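Soluble lytic murein transglycosylase (Escherichia coli, PDB 1QSA) cleaves the glycosidic bonds between N-acetylmuramic acid and N-acetylglucosamine in peptidoglycan, leaving a 1,6-anhydro bond in the muramic acid product. Local coordinates at residues 158-163 and 174-179. Residues are numbered along the deposited sequence; the frame is centred on the assembly and turned at random.
With SO4 (sulfate ion), chain N.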
# COMPACT_ATOMS: atom_id res chain seq x y z
N LEU A 158 -4.21 25.06 17.55
CA LEU A 158 -3.84 24.05 18.53
C LEU A 158 -4.22 22.64 18.04
O LEU A 158 -3.47 21.68 18.26
CB LEU A 158 -4.50 24.37 19.87
CG LEU A 158 -3.83 23.77 21.11
CD1 LEU A 158 -2.38 24.26 21.22
CD2 LEU A 158 -4.64 24.15 22.34
N GLU A 159 -5.34 22.53 17.33
CA GLU A 159 -5.79 21.25 16.78
C GLU A 159 -4.79 20.68 15.77
O GLU A 159 -4.57 19.47 15.71
CB GLU A 159 -7.18 21.40 16.15
CG GLU A 159 -7.68 20.19 15.35
CD GLU A 159 -7.85 18.92 16.18
OE1 GLU A 159 -7.71 18.97 17.43
OE2 GLU A 159 -8.13 17.86 15.57
N ARG A 160 -4.18 21.55 14.95
CA ARG A 160 -3.20 21.04 14.00
C ARG A 160 -1.98 20.48 14.73
O ARG A 160 -1.37 19.51 14.25
CB ARG A 160 -2.78 22.09 12.97
CG ARG A 160 -1.97 21.43 11.85
CD ARG A 160 -1.61 22.37 10.71
NE ARG A 160 -1.04 21.59 9.61
CZ ARG A 160 -0.23 22.08 8.68
NH1 ARG A 160 0.14 23.35 8.70
NH2 ARG A 160 0.23 21.26 7.72
N ILE A 161 -1.61 21.09 15.86
CA ILE A 161 -0.47 20.61 16.65
C ILE A 161 -0.78 19.19 17.15
O ILE A 161 0.05 18.28 17.05
CB ILE A 161 -0.15 21.55 17.86
CG1 ILE A 161 0.45 22.86 17.34
CG2 ILE A 161 0.78 20.85 18.85
CD1 ILE A 161 0.82 23.86 18.40
N ARG A 162 -2.02 18.99 17.62
CA ARG A 162 -2.46 17.67 18.09
C ARG A 162 -2.41 16.66 16.95
O ARG A 162 -1.88 15.56 17.10
CB ARG A 162 -3.88 17.75 18.66
CG ARG A 162 -4.34 16.46 19.35
CD ARG A 162 -5.81 16.53 19.76
NE ARG A 162 -6.68 16.50 18.59
CZ ARG A 162 -7.12 15.39 18.00
NH1 ARG A 162 -6.82 14.20 18.50
NH2 ARG A 162 -7.89 15.46 16.93
N LEU A 163 -2.92 17.05 15.78
CA LEU A 163 -2.92 16.17 14.61
C LEU A 163 -1.49 15.84 14.14
O LEU A 163 -1.20 14.68 13.77
CB LEU A 163 -3.71 16.79 13.45
CG LEU A 163 -5.24 16.90 13.61
CD1 LEU A 163 -5.83 17.72 12.47
CD2 LEU A 163 -5.88 15.53 13.66
N THR A 174 6.92 21.15 16.20
CA THR A 174 7.89 22.14 16.62
C THR A 174 7.76 23.47 15.88
O THR A 174 7.82 24.53 16.51
CB THR A 174 9.31 21.54 16.54
OG1 THR A 174 9.48 20.62 17.63
CG2 THR A 174 10.38 22.62 16.61
N VAL A 175 7.58 23.43 14.56
CA VAL A 175 7.41 24.67 13.79
C VAL A 175 6.16 25.43 14.26
O VAL A 175 6.21 26.65 14.47
CB VAL A 175 7.32 24.39 12.26
CG1 VAL A 175 6.87 25.64 11.49
CG2 VAL A 175 8.67 23.95 11.74
N LEU A 176 5.06 24.70 14.46
CA LEU A 176 3.81 25.32 14.89
C LEU A 176 3.94 25.93 16.29
O LEU A 176 3.54 27.08 16.50
CB LEU A 176 2.67 24.29 14.85
CG LEU A 176 2.22 23.82 13.46
CD1 LEU A 176 1.18 22.73 13.58
CD2 LEU A 176 1.67 24.98 12.64
N ALA A 177 4.54 25.19 17.21
CA ALA A 177 4.72 25.68 18.57
C ALA A 177 5.70 26.86 18.62
O ALA A 177 5.57 27.74 19.47
CB ALA A 177 5.18 24.55 19.51
N GLY A 178 6.66 26.88 17.70
CA GLY A 178 7.61 27.98 17.63
C GLY A 178 6.93 29.29 17.22
O GLY A 178 7.42 30.37 17.52
N GLN A 179 5.81 29.18 16.51
CA GLN A 179 5.03 30.34 16.06
C GLN A 179 3.70 30.39 16.81
O GLN A 179 2.72 30.92 16.31
CB GLN A 179 4.75 30.24 14.55
CG GLN A 179 5.96 29.91 13.67
CD GLN A 179 5.58 29.59 12.22
OE1 GLN A 179 4.43 29.77 11.81
NE2 GLN A 179 6.55 29.11 11.45
S SO4 N . -9.08 11.95 16.51
O1 SO4 N . -8.39 12.74 15.48
O2 SO4 N . -9.54 10.67 15.92
O3 SO4 N . -8.16 11.67 17.63
O4 SO4 N . -10.25 12.70 17.02
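With CG1 opposite the carbonyl carbon (chi1 -71°) and CD1 carried straight on from it, Ile161 sends its long branch across to helix 170-178, while Leu176, turned the same way about its first bond (chi1 -69°), reaches back. The two side chains lie alongside and point opposite ways, Ile161 CG1 lying 3.6 Å from Leu176 CB, and the tip of Ile161 ends 4.1 Å from Ala177 N (measured from CD1). The slender isoleucine branch thus reaches the neighbouring backbone, where the small Ala177 adds little bulk and itself packs on Ile191 and Ile192 of helix 185-196. Leu176 CD1 also rests on the aliphatic stem of Arg160, 3.8 Å from its CG, the leucine branch running roughly perpendicular to the arginine chain. Arginine suits this buried place because its extended chain offers methylenes to leucine and carries the charge onward: NE and NH2 bond to the carbonyl oxygens of Thr131 and Lys133, and Trp129 adds a cation-pi contact. On another side of helix 154-166, Arg162 bends at its third torsion and forms a bidentate salt bridge with Glu159, one turn earlier. Its NE meets Glu159 OE1 at 2.9 Å, almost straight, and its NH2 meets the syn lone pair of Glu159 OE2 at 2.8 Å. Glu159, with Gln216 OE1 of helix 212-228 bonded to NH1, holds the guanidinium in place; a sulfate at its edge, probably from the crystallisation liquor, adds bonds from NH1 and NH2. Segments 158-163 and 174-178 of these consecutive helices run nearly antiparallel, at 157°, their axes approaching to 9.7 Å: an antiparallel helical hairpin, the building element of the alpha-superhelix of Slt70.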